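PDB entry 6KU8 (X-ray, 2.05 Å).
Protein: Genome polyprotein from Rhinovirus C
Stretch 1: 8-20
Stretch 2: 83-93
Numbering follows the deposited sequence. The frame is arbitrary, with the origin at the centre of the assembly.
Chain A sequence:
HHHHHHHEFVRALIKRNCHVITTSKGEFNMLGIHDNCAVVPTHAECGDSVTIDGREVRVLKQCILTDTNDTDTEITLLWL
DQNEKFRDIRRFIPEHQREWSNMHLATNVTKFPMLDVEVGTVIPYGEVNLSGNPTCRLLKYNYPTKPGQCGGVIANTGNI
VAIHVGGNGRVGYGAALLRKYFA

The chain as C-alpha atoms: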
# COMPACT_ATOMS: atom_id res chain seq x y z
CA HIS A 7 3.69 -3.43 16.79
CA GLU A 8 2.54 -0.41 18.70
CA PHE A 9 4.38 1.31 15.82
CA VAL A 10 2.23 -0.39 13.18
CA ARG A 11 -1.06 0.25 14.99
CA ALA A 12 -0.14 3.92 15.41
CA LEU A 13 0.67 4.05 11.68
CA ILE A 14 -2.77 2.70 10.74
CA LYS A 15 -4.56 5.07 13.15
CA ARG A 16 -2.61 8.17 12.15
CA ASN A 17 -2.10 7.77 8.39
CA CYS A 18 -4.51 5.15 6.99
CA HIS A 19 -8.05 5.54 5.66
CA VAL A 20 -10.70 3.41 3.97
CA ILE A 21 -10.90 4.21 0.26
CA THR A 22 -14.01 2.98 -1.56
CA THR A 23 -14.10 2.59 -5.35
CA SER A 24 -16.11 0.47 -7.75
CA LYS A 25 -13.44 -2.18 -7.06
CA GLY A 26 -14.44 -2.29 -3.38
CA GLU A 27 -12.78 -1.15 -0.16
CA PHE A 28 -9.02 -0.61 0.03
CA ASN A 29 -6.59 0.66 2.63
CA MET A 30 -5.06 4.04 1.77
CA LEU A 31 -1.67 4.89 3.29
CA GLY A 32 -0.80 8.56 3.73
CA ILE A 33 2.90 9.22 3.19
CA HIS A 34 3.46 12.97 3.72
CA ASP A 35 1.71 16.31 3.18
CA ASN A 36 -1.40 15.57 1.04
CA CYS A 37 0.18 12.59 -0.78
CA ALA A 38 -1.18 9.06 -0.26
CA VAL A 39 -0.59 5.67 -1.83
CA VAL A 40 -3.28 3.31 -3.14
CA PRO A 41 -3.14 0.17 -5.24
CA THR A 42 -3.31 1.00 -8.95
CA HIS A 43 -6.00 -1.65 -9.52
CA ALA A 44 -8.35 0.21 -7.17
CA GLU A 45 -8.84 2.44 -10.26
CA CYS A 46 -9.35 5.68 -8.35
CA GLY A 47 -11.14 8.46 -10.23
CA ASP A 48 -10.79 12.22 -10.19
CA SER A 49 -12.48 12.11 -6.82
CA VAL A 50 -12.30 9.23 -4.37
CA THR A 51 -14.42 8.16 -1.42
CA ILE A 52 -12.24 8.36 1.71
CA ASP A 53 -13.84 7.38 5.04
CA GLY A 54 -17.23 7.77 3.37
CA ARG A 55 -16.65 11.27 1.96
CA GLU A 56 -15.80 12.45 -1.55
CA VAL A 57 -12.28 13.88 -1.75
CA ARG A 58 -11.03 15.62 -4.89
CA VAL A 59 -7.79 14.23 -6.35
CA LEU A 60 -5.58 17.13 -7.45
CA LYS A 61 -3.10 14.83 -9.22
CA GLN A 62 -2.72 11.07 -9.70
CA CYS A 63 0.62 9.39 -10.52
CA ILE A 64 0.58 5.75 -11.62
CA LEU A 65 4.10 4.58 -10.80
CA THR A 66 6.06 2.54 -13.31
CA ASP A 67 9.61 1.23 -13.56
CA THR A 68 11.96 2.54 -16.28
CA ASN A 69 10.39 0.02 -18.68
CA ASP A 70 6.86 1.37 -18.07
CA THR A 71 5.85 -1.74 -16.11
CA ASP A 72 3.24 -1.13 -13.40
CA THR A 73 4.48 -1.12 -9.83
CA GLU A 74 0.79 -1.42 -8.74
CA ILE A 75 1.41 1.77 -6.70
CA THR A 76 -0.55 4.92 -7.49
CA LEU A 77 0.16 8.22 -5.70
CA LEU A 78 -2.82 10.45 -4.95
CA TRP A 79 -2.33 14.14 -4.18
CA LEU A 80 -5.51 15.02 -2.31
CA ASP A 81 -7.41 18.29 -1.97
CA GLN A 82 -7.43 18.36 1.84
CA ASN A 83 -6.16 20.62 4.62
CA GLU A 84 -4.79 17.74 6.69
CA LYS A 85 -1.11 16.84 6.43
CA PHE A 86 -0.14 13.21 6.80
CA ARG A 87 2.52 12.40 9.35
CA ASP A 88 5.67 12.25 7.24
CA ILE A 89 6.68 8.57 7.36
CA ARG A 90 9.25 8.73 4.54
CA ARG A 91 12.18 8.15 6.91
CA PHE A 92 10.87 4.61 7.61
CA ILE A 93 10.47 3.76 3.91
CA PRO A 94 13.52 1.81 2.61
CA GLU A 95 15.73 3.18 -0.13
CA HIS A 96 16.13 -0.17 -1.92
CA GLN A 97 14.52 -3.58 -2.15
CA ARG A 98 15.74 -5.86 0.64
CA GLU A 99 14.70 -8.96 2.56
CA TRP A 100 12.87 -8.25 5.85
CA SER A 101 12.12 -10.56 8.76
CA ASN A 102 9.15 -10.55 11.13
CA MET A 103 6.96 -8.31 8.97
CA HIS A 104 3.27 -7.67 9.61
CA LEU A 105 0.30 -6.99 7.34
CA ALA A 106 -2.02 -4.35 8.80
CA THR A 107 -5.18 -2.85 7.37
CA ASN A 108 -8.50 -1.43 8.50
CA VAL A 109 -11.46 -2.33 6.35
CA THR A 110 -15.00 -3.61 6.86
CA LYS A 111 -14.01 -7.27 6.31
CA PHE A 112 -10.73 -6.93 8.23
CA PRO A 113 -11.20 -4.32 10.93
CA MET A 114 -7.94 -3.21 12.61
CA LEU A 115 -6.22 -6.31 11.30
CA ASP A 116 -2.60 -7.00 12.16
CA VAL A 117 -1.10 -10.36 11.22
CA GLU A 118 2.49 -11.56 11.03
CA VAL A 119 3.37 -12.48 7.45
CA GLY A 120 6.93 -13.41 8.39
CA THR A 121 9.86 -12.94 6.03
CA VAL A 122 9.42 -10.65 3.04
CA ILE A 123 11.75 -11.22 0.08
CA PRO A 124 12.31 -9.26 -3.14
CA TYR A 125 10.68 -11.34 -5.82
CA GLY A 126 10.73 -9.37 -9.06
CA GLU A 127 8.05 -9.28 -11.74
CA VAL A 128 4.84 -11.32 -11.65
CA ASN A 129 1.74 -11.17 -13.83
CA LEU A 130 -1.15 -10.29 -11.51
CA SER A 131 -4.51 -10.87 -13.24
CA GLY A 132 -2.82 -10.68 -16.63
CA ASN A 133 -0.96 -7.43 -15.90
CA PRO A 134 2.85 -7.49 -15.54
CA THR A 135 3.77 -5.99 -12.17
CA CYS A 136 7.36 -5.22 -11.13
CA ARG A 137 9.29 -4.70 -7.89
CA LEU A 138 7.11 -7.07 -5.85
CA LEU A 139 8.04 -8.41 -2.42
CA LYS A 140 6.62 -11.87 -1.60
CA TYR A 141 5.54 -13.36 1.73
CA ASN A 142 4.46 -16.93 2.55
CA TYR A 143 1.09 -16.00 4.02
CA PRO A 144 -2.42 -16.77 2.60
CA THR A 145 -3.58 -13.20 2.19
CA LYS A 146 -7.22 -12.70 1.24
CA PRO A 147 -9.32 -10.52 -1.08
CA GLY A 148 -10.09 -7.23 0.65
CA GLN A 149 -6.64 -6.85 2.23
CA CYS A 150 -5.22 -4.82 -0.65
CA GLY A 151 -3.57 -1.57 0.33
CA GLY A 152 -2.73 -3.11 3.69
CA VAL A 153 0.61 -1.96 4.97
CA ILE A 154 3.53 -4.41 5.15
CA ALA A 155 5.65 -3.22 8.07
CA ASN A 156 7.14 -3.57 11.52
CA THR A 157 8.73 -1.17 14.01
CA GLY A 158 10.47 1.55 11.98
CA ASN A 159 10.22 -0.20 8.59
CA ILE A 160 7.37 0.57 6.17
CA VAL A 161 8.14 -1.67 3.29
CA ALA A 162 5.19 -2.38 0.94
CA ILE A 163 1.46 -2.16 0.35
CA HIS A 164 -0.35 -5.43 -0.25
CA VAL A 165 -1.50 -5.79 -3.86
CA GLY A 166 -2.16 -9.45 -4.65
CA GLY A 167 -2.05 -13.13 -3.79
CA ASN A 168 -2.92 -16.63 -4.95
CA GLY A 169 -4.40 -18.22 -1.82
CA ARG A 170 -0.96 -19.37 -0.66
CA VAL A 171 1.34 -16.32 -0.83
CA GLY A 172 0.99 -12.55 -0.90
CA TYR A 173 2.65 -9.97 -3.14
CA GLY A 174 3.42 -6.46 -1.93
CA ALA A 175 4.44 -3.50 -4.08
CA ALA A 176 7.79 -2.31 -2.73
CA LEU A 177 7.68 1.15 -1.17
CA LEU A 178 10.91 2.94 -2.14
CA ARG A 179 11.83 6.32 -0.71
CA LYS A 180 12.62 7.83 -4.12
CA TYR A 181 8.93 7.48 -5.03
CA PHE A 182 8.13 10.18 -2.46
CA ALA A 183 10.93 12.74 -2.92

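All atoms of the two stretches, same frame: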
# COMPACT_ATOMS: atom_id res chain seq x y z
N GLU A 8 3.07 -1.74 18.41
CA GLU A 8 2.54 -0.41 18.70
C GLU A 8 2.82 0.54 17.54
O GLU A 8 1.93 1.30 17.12
CB GLU A 8 3.16 0.14 19.98
CG GLU A 8 2.98 1.64 20.16
CD GLU A 8 3.44 2.13 21.54
OE1 GLU A 8 4.24 1.41 22.19
OE2 GLU A 8 3.00 3.22 21.96
N PHE A 9 4.04 0.50 16.99
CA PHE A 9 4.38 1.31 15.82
C PHE A 9 3.38 1.11 14.68
O PHE A 9 2.86 2.08 14.11
CB PHE A 9 5.80 0.98 15.35
CG PHE A 9 6.22 1.70 14.09
CD1 PHE A 9 6.96 2.86 14.16
CD2 PHE A 9 5.91 1.18 12.83
CE1 PHE A 9 7.38 3.53 12.99
CE2 PHE A 9 6.31 1.84 11.65
CZ PHE A 9 7.05 3.02 11.74
N VAL A 10 3.10 -0.14 14.33
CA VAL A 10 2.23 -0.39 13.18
C VAL A 10 0.81 0.08 13.47
O VAL A 10 0.18 0.73 12.62
CB VAL A 10 2.27 -1.88 12.79
CG1 VAL A 10 1.36 -2.12 11.59
CG2 VAL A 10 3.68 -2.30 12.45
N ARG A 11 0.28 -0.23 14.65
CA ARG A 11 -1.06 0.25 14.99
C ARG A 11 -1.13 1.77 14.92
O ARG A 11 -2.10 2.34 14.40
CB ARG A 11 -1.47 -0.24 16.38
CG ARG A 11 -2.68 0.49 16.93
CD ARG A 11 -3.41 -0.30 18.00
NE ARG A 11 -4.39 -1.23 17.44
CZ ARG A 11 -5.20 -2.00 18.16
NH1 ARG A 11 -5.15 -1.95 19.49
NH2 ARG A 11 -6.06 -2.82 17.57
N ALA A 12 -0.12 2.46 15.47
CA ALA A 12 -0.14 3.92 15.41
C ALA A 12 -0.10 4.41 13.96
O ALA A 12 -0.74 5.42 13.62
CB ALA A 12 1.03 4.49 16.21
N LEU A 13 0.64 3.71 13.10
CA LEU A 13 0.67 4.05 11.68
C LEU A 13 -0.73 3.97 11.07
O LEU A 13 -1.19 4.91 10.41
CB LEU A 13 1.64 3.12 10.94
CG LEU A 13 1.74 3.37 9.42
CD1 LEU A 13 2.21 4.77 9.15
CD2 LEU A 13 2.67 2.34 8.75
N ILE A 14 -1.42 2.85 11.27
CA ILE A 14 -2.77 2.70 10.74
C ILE A 14 -3.67 3.83 11.25
O ILE A 14 -4.38 4.48 10.48
CB ILE A 14 -3.35 1.32 11.10
CG1 ILE A 14 -2.45 0.19 10.57
CG2 ILE A 14 -4.78 1.17 10.57
CD1 ILE A 14 -2.31 0.15 9.04
N LYS A 15 -3.67 4.06 12.57
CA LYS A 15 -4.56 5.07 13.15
C LYS A 15 -4.26 6.47 12.64
O LYS A 15 -5.18 7.27 12.43
CB LYS A 15 -4.45 5.05 14.68
CG LYS A 15 -5.06 3.81 15.33
CD LYS A 15 -6.08 4.17 16.41
CE LYS A 15 -5.46 5.05 17.51
NZ LYS A 15 -6.34 5.18 18.72
N ARG A 16 -2.98 6.79 12.45
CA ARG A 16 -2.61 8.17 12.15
C ARG A 16 -2.68 8.47 10.65
O ARG A 16 -3.09 9.57 10.26
CB ARG A 16 -1.20 8.46 12.68
CG ARG A 16 -0.62 9.84 12.27
CD ARG A 16 -1.48 11.02 12.80
NE ARG A 16 -0.95 12.35 12.49
CZ ARG A 16 -1.10 12.98 11.32
NH1 ARG A 16 -1.74 12.39 10.32
NH2 ARG A 16 -0.59 14.19 11.14
N ASN A 17 -2.32 7.50 9.80
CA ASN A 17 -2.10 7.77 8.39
C ASN A 17 -2.98 6.99 7.42
O ASN A 17 -2.94 7.28 6.22
CB ASN A 17 -0.62 7.51 8.02
CG ASN A 17 0.23 8.80 7.98
OD1 ASN A 17 -0.14 9.85 8.54
ND2 ASN A 17 1.37 8.72 7.30
N CYS A 18 -3.76 6.02 7.88
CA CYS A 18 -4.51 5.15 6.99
C CYS A 18 -6.00 5.43 7.03
O CYS A 18 -6.55 5.78 8.08
CB CYS A 18 -4.22 3.68 7.32
SG CYS A 18 -2.48 3.24 6.89
N HIS A 19 -6.64 5.24 5.88
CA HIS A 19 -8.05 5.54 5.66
C HIS A 19 -8.65 4.50 4.72
O HIS A 19 -7.94 3.88 3.91
CB HIS A 19 -8.23 6.95 5.08
CG HIS A 19 -7.61 8.01 5.93
ND1 HIS A 19 -8.33 8.71 6.88
CD2 HIS A 19 -6.34 8.45 6.01
CE1 HIS A 19 -7.52 9.56 7.49
NE2 HIS A 19 -6.31 9.42 6.99
N VAL A 20 -9.96 4.32 4.84
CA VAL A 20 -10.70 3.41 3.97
C VAL A 20 -11.05 4.16 2.70
O VAL A 20 -11.73 5.18 2.74
CB VAL A 20 -11.98 2.90 4.66
CG1 VAL A 20 -12.75 2.00 3.72
CG2 VAL A 20 -11.66 2.21 5.99
N ASN A 83 -6.97 19.79 3.74
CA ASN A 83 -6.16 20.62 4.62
C ASN A 83 -5.21 19.78 5.46
O ASN A 83 -4.11 20.23 5.78
CB ASN A 83 -7.05 21.46 5.54
CG ASN A 83 -6.26 22.41 6.42
OD1 ASN A 83 -5.49 23.23 5.92
ND2 ASN A 83 -6.45 22.33 7.72
N GLU A 84 -5.62 18.57 5.83
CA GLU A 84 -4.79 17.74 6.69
C GLU A 84 -3.47 17.40 6.02
O GLU A 84 -3.39 17.19 4.80
CB GLU A 84 -5.52 16.45 7.06
CG GLU A 84 -4.63 15.51 7.86
CD GLU A 84 -5.22 14.14 8.04
OE1 GLU A 84 -4.54 13.29 8.68
OE2 GLU A 84 -6.35 13.90 7.55
N LYS A 85 -2.42 17.33 6.83
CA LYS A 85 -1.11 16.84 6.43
C LYS A 85 -0.86 15.48 7.08
O LYS A 85 -0.96 15.34 8.31
CB LYS A 85 -0.00 17.81 6.85
CG LYS A 85 -0.22 19.25 6.41
CD LYS A 85 0.43 19.53 5.06
CE LYS A 85 0.36 21.01 4.69
NZ LYS A 85 -1.06 21.48 4.57
N PHE A 86 -0.54 14.50 6.26
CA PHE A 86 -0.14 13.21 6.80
C PHE A 86 1.13 13.37 7.63
O PHE A 86 1.99 14.21 7.33
CB PHE A 86 0.06 12.21 5.66
CG PHE A 86 -1.20 11.94 4.86
CD1 PHE A 86 -2.35 11.46 5.48
CD2 PHE A 86 -1.23 12.17 3.49
CE1 PHE A 86 -3.52 11.22 4.74
CE2 PHE A 86 -2.38 11.94 2.75
CZ PHE A 86 -3.53 11.46 3.37
N ARG A 87 1.24 12.59 8.69
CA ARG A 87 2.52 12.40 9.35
C ARG A 87 3.54 11.90 8.34
O ARG A 87 3.30 10.91 7.64
CB ARG A 87 2.36 11.42 10.50
CG ARG A 87 3.64 11.06 11.22
CD ARG A 87 3.30 10.07 12.31
NE ARG A 87 4.37 9.11 12.57
CZ ARG A 87 4.16 7.83 12.88
NH1 ARG A 87 5.19 7.03 13.11
NH2 ARG A 87 2.91 7.34 12.96
N ASP A 88 4.67 12.59 8.24
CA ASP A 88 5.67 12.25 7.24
C ASP A 88 6.38 10.97 7.65
O ASP A 88 7.23 10.99 8.55
CB ASP A 88 6.67 13.39 7.07
CG ASP A 88 7.67 13.12 5.96
OD1 ASP A 88 7.62 12.02 5.35
OD2 ASP A 88 8.51 14.00 5.70
N ILE A 89 6.08 9.86 6.99
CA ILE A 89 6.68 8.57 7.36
C ILE A 89 7.81 8.17 6.42
O ILE A 89 8.28 7.03 6.48
CB ILE A 89 5.59 7.49 7.44
CG1 ILE A 89 4.85 7.44 6.09
CG2 ILE A 89 4.66 7.81 8.59
CD1 ILE A 89 4.18 6.11 5.75
N ARG A 90 8.27 9.09 5.57
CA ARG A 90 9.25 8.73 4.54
C ARG A 90 10.55 8.18 5.13
O ARG A 90 11.22 7.37 4.49
CB ARG A 90 9.54 9.95 3.66
CG ARG A 90 8.47 10.20 2.60
CD ARG A 90 8.74 11.50 1.83
NE ARG A 90 8.57 12.68 2.67
CZ ARG A 90 8.54 13.92 2.20
NH1 ARG A 90 8.66 14.14 0.90
NH2 ARG A 90 8.37 14.95 3.03
N ARG A 91 10.92 8.60 6.34
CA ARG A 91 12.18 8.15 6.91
C ARG A 91 12.17 6.67 7.27
O ARG A 91 13.24 6.08 7.50
CB ARG A 91 12.52 9.01 8.14
CG ARG A 91 12.33 8.31 9.47
CD ARG A 91 12.37 9.28 10.67
NE ARG A 91 11.03 9.75 11.02
CZ ARG A 91 10.77 10.66 11.95
NH1 ARG A 91 11.77 11.21 12.65
NH2 ARG A 91 9.52 11.03 12.19
N PHE A 92 10.99 6.04 7.33
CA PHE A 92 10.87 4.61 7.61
C PHE A 92 10.73 3.78 6.34
O PHE A 92 10.70 2.55 6.42
CB PHE A 92 9.66 4.34 8.52
CG PHE A 92 9.60 5.24 9.72
CD1 PHE A 92 10.60 5.22 10.67
CD2 PHE A 92 8.52 6.10 9.89
CE1 PHE A 92 10.53 6.05 11.78
CE2 PHE A 92 8.44 6.92 10.99
CZ PHE A 92 9.44 6.90 11.94
N ILE A 93 10.63 4.43 5.18
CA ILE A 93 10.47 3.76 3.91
C ILE A 93 11.86 3.42 3.37
O ILE A 93 12.70 4.34 3.27
CB ILE A 93 9.68 4.62 2.91
CG1 ILE A 93 8.27 4.89 3.47
CG2 ILE A 93 9.60 3.96 1.54
CD1 ILE A 93 7.35 5.62 2.50
O HOH W 1 3.91 4.70 13.78
O HOH W 2 -4.29 10.57 8.08

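Residues 8-17 form a helix, supported by i to i+4 bonds such as Asn-17 N to Leu-13 O (2.9 Å); Cys-18 is the first residue to leave helical phi/psi, and a strand follows. The second stretch is mostly loop, with a short 3-10 segment that takes in Arg-91 and Phe-92. The CA-CA separation narrows from 11.0 Å at Phe-9 and Phe-92, through 8.7 Å at Leu-13 and Ile-89, to 6.0 Å at Asn-17 and Phe-86. The two stretches together bury 581 Å².

Where the backbones are closest, Asn-17 pairs its amide with loop backbone. Its ND2 donates to Arg-87 O (2.9 Å, 162°), whereas Arg-87 N reaches Asn-17 OD1 at 3.1 Å but only 124°, a weak bond. A carboxamide suits this buried site because it carries both donor and acceptor.

Arg-16, with CA-to-CB directed toward the loop, donates from NH2 to Lys-85 O (3.1 Å, 172°); this oxygen lies near the guanidinium plane, as good donor geometry requires. Its NH1 forms a salt bridge with Glu-84 OE1 at 3.4 Å. Water 2 adds to this end, donating to Arg-16 O (2.7 Å) and Glu-84 OE1 (2.8 Å) and hydrogen-bonding His-19 NE2 (2.6 Å).

Apolar contacts span the wider gap. Leu-13 CD1 meets Ile-89 CG2 at 3.9 Å, both residues being buried. Phe-9 starts sideways, but its t rotamer brings the ring nearer: its edge faces the Phe-92 ring, with planes at 88°, centroids 5.2 Å apart and Phe-9 CZ 3.9 Å from Phe-92 CD2. Arg-87, with 108 Å² covered, extends back along the helix through chi1 and chi2 both t. Water 1 links its tip to the helix backbone, accepting from Arg-87 NH1 (2.7 Å) and donating to Phe-9 O (2.8 Å).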